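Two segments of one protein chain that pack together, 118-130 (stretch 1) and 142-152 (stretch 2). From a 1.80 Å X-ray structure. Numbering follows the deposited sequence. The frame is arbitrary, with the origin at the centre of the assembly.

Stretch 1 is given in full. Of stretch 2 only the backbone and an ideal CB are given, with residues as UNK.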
# COMPACT_ATOMS: atom_id res chain seq x y z
N GLY A 118 6.22 -8.62 -12.17
CA GLY A 118 6.37 -9.45 -10.97
C GLY A 118 5.96 -10.90 -11.23
O GLY A 118 6.78 -11.81 -10.98
N VAL A 119 4.75 -11.11 -11.74
CA VAL A 119 4.19 -12.45 -12.04
C VAL A 119 5.17 -13.20 -12.95
O VAL A 119 5.44 -14.39 -12.66
CB VAL A 119 2.79 -12.35 -12.67
CG1 VAL A 119 2.35 -13.72 -13.15
CG2 VAL A 119 1.74 -11.79 -11.74
N LYS A 120 5.65 -12.57 -14.01
CA LYS A 120 6.56 -13.22 -15.00
C LYS A 120 7.84 -13.64 -14.29
O LYS A 120 8.29 -14.76 -14.51
CB LYS A 120 6.88 -12.30 -16.18
CG LYS A 120 5.73 -12.16 -17.18
CD LYS A 120 5.91 -11.11 -18.27
CE LYS A 120 4.87 -11.22 -19.37
NZ LYS A 120 4.59 -9.90 -19.99
N ARG A 121 8.41 -12.80 -13.43
CA ARG A 121 9.68 -13.14 -12.75
C ARG A 121 9.46 -14.30 -11.78
O ARG A 121 10.39 -15.12 -11.67
CB ARG A 121 10.28 -11.90 -12.08
CG ARG A 121 10.70 -10.86 -13.09
CD ARG A 121 11.40 -9.72 -12.42
NE ARG A 121 11.89 -8.78 -13.38
CZ ARG A 121 12.87 -7.95 -13.16
NH1 ARG A 121 13.47 -7.92 -11.98
NH2 ARG A 121 13.27 -7.16 -14.13
N CYS A 122 8.31 -14.38 -11.11
CA CYS A 122 7.93 -15.49 -10.20
C CYS A 122 7.85 -16.80 -11.00
O CYS A 122 8.40 -17.82 -10.55
CB CYS A 122 6.63 -15.18 -9.46
SG CYS A 122 6.85 -13.83 -8.23
N ASN A 123 7.15 -16.77 -12.14
CA ASN A 123 6.98 -17.93 -13.05
C ASN A 123 8.35 -18.42 -13.54
O ASN A 123 8.55 -19.67 -13.61
CB ASN A 123 6.00 -17.55 -14.17
CG ASN A 123 4.58 -17.46 -13.69
OD1 ASN A 123 4.25 -17.94 -12.59
ND2 ASN A 123 3.71 -16.93 -14.54
N ASP A 124 9.26 -17.51 -13.88
CA ASP A 124 10.65 -17.82 -14.33
C ASP A 124 11.34 -18.71 -13.30
O ASP A 124 11.94 -19.72 -13.70
CB ASP A 124 11.54 -16.60 -14.53
CG ASP A 124 11.23 -15.75 -15.75
OD1 ASP A 124 10.57 -16.24 -16.67
OD2 ASP A 124 11.69 -14.60 -15.76
N VAL A 125 11.25 -18.36 -12.02
CA VAL A 125 11.90 -19.15 -10.93
C VAL A 125 11.31 -20.56 -10.86
O VAL A 125 12.10 -21.52 -10.67
CB VAL A 125 11.85 -18.41 -9.58
CG1 VAL A 125 12.19 -19.33 -8.42
CG2 VAL A 125 12.78 -17.20 -9.61
N ILE A 126 9.99 -20.71 -10.97
CA ILE A 126 9.35 -22.06 -10.92
C ILE A 126 9.86 -22.88 -12.12
O ILE A 126 10.11 -24.10 -11.95
CB ILE A 126 7.82 -21.96 -10.91
CG1 ILE A 126 7.31 -21.20 -9.69
CG2 ILE A 126 7.17 -23.35 -11.01
CD1 ILE A 126 7.83 -21.71 -8.35
N THR A 127 10.00 -22.24 -13.28
CA THR A 127 10.48 -22.88 -14.53
C THR A 127 11.93 -23.33 -14.29
O THR A 127 12.20 -24.53 -14.38
CB THR A 127 10.29 -21.97 -15.75
OG1 THR A 127 8.88 -21.84 -15.96
CG2 THR A 127 10.92 -22.48 -17.03
N TYR A 128 12.80 -22.42 -13.86
CA TYR A 128 14.21 -22.74 -13.55
C TYR A 128 14.33 -23.93 -12.58
O TYR A 128 15.21 -24.76 -12.83
CB TYR A 128 14.94 -21.54 -12.97
CG TYR A 128 14.93 -20.35 -13.88
CD1 TYR A 128 14.69 -20.47 -15.23
CD2 TYR A 128 15.20 -19.09 -13.36
CE1 TYR A 128 14.71 -19.36 -16.06
CE2 TYR A 128 15.23 -17.98 -14.18
CZ TYR A 128 14.97 -18.11 -15.52
OH TYR A 128 15.05 -17.00 -16.30
N LEU A 129 13.50 -24.01 -11.53
CA LEU A 129 13.55 -25.11 -10.53
C LEU A 129 13.18 -26.48 -11.17
O LEU A 129 13.60 -27.50 -10.61
CB LEU A 129 12.63 -24.80 -9.35
CG LEU A 129 13.19 -23.79 -8.34
CD1 LEU A 129 12.09 -23.21 -7.45
CD2 LEU A 129 14.29 -24.43 -7.48
N ASP A 130 12.44 -26.52 -12.29
CA ASP A 130 12.14 -27.82 -12.97
C ASP A 130 13.38 -28.35 -13.71
O ASP A 130 13.37 -29.51 -14.07
CB ASP A 130 11.01 -27.69 -14.00
CG ASP A 130 9.62 -27.51 -13.43
OD1 ASP A 130 9.35 -28.09 -12.37
OD2 ASP A 130 8.82 -26.80 -14.06
N UNK A 142 11.87 -23.39 -0.11
CA UNK A 142 12.04 -21.99 0.35
C UNK A 142 11.95 -21.04 -0.85
O UNK A 142 11.27 -20.02 -0.72
CB UNK A 142 13.38 -21.81 1.07
N UNK A 143 12.63 -21.32 -1.96
CA UNK A 143 12.57 -20.49 -3.19
C UNK A 143 11.13 -20.44 -3.69
O UNK A 143 10.65 -19.37 -4.11
CB UNK A 143 13.49 -21.04 -4.28
N UNK A 144 10.48 -21.59 -3.70
CA UNK A 144 9.07 -21.77 -4.12
C UNK A 144 8.17 -20.95 -3.19
O UNK A 144 7.25 -20.29 -3.70
CB UNK A 144 8.67 -23.25 -4.09
N UNK A 145 8.35 -21.07 -1.89
CA UNK A 145 7.53 -20.31 -0.91
C UNK A 145 7.62 -18.81 -1.22
O UNK A 145 6.58 -18.16 -1.24
CB UNK A 145 7.99 -20.58 0.52
N UNK A 146 8.81 -18.28 -1.49
CA UNK A 146 8.96 -16.81 -1.72
C UNK A 146 8.26 -16.40 -3.02
O UNK A 146 7.46 -15.42 -3.01
CB UNK A 146 10.44 -16.42 -1.78
N UNK A 147 8.54 -17.09 -4.12
CA UNK A 147 8.00 -16.63 -5.43
C UNK A 147 6.52 -16.96 -5.56
O UNK A 147 5.87 -16.17 -6.20
CB UNK A 147 8.77 -17.27 -6.59
N UNK A 148 5.96 -18.02 -4.96
CA UNK A 148 4.49 -18.22 -5.05
C UNK A 148 3.78 -17.13 -4.22
O UNK A 148 2.74 -16.60 -4.63
CB UNK A 148 4.10 -19.61 -4.55
N UNK A 149 4.33 -16.77 -3.07
CA UNK A 149 3.74 -15.73 -2.20
C UNK A 149 3.84 -14.38 -2.91
O UNK A 149 2.83 -13.67 -2.93
CB UNK A 149 4.44 -15.68 -0.84
N UNK A 150 5.00 -14.05 -3.49
CA UNK A 150 5.15 -12.81 -4.30
C UNK A 150 4.16 -12.85 -5.46
O UNK A 150 3.58 -11.80 -5.80
CB UNK A 150 6.58 -12.66 -4.83
N UNK A 151 3.94 -14.02 -6.06
CA UNK A 151 3.05 -14.06 -7.24
C UNK A 151 1.64 -13.67 -6.82
O UNK A 151 1.02 -12.93 -7.56
CB UNK A 151 3.05 -15.45 -7.89
N UNK A 152 1.15 -14.15 -5.68
CA UNK A 152 -0.20 -13.81 -5.14
C UNK A 152 -0.22 -12.31 -4.81
O UNK A 152 -1.25 -11.66 -5.09
CB UNK A 152 -0.53 -14.64 -3.90

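Both stretches are helical, running nearly antiparallel (156° between N-to-C directions) with axes 8.8 Å apart at closest approach. From 146 to 152 each backbone N donates to the O four residues earlier, which argues against proline; the ordinary helical angles give glycine no special claim.

At position 142 the ideal CB has nothing of stretch 1 within 5.5 Å, so stretch 1 sets no preference; the residue is Tyr 142.

Position 143 points toward stretch 1. Its ideal CB lies 4.1 Å from Leu 129 CD1 and 4.7 Å from Val 125 CG1, an apolar setting for an aliphatic or aromatic residue. It is Tyr 143: its CB is 4.1 Å from Leu 129 CD1, Leu 129 CD2 lies at the ring edge, and its hydroxyl hydrogen-bonds elsewhere in the structure.

Position 144 points sideways, its ideal CB 4.6 Å from Ile 126 CD1 and 4.8 Å from Leu 129 CD1. A flexible chain with methylenes to lay on these methyls would suit, whether its end is apolar or polar. Glu 144 does this with CG, 3.9 Å from Leu 129 CD1 and 4.2 Å from Ile 126 CD1.

Positions 145 and 146 find nothing of stretch 1 near their ideal CB atoms, so many helix-compatible side chains, small or large, would do. They are Ala 145 and Gln 146, whose NE2 makes a weak hydrogen bond to Tyr 142 O (3.4 Å).

At 147 the backbones come close: its CA is 4.9 Å from that of Cys 122. CB points toward stretch 1, 4.0 Å from Cys 122 O and 4.4 Å from Val 125 CG1. A compact apolar residue such as alanine, valine or isoleucine is plausible. Val 147 places CG1 3.8 Å from Val 125 CG1 and CG2 3.5 Å from Ile 126 CD1.

Position 148 points sideways and its ideal CB has nothing of stretch 1 within 5.5 Å, leaving the choice wide. Ile 148 brings CG1 4.3 Å from Ile 126 CD1, helping to form the hole that receives Ile 126. Position 149 points away, and stretch 1 leaves the choice equally open; it is Ala 149.

Position 150 points toward stretch 1, its ideal CB 3.6 Å from Cys 122 SG, which favours an apolar residue. Leu 150 keeps that contact through CB.

Position 151 points sideways, its ideal CB 3.9 Å from Cys 122 CB and 5.5 Å from Asn 123 OD1. That acceptor invites a long donor, lysine or arginine; glutamine is also conceivable. Arg 151 packs among Val 119, Cys 122, Asn 123 and Ile 126, and its NH1 donates to Asn 123 OD1 (2.6 Å, 142°), near the guanidinium plane.

Position 152 points away and is unconstrained by stretch 1; it is Val 152.

Stretch 2 142-152: YYEAQVIALRV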
# COMPACT_ATOMS: atom_id res chain seq x y z
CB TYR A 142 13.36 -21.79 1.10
CG TYR A 142 13.59 -20.39 1.62
CD1 TYR A 142 12.62 -19.71 2.37
CD2 TYR A 142 14.78 -19.73 1.37
CE1 TYR A 142 12.85 -18.43 2.84
CE2 TYR A 142 15.03 -18.45 1.85
CZ TYR A 142 14.06 -17.79 2.59
OH TYR A 142 14.33 -16.53 3.04
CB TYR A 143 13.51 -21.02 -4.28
CG TYR A 143 14.97 -21.11 -3.88
CD1 TYR A 143 15.49 -20.31 -2.87
CD2 TYR A 143 15.83 -22.00 -4.50
CE1 TYR A 143 16.82 -20.41 -2.48
CE2 TYR A 143 17.17 -22.09 -4.14
CZ TYR A 143 17.66 -21.31 -3.10
OH TYR A 143 18.96 -21.35 -2.71
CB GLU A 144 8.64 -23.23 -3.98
CG GLU A 144 9.13 -24.13 -5.12
CD GLU A 144 8.72 -25.60 -5.01
OE1 GLU A 144 8.26 -26.04 -3.92
OE2 GLU A 144 8.85 -26.31 -6.03
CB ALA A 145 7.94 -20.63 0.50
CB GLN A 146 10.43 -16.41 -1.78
CG GLN A 146 11.20 -16.69 -0.48
CD GLN A 146 12.67 -16.39 -0.67
OE1 GLN A 146 13.06 -15.22 -0.80
NE2 GLN A 146 13.49 -17.43 -0.75
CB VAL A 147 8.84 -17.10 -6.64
CG1 VAL A 147 10.29 -16.67 -6.49
CG2 VAL A 147 8.72 -18.61 -6.88
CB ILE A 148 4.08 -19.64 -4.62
CG1 ILE A 148 4.71 -20.72 -5.52
CG2 ILE A 148 2.57 -19.73 -4.59
CD1 ILE A 148 4.51 -22.14 -4.96
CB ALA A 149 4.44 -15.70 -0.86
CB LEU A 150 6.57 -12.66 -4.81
CG LEU A 150 7.61 -12.23 -3.76
CD1 LEU A 150 9.00 -12.36 -4.36
CD2 LEU A 150 7.39 -10.78 -3.30
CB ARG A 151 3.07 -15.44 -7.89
CG ARG A 151 2.32 -15.48 -9.21
CD ARG A 151 2.71 -16.73 -10.03
NE ARG A 151 2.26 -17.93 -9.35
CZ ARG A 151 2.73 -19.17 -9.57
NH1 ARG A 151 3.70 -19.37 -10.45
NH2 ARG A 151 2.25 -20.19 -8.90
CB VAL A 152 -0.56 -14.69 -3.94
CG1 VAL A 152 -1.91 -14.29 -3.33
CG2 VAL A 152 -0.60 -16.18 -4.31
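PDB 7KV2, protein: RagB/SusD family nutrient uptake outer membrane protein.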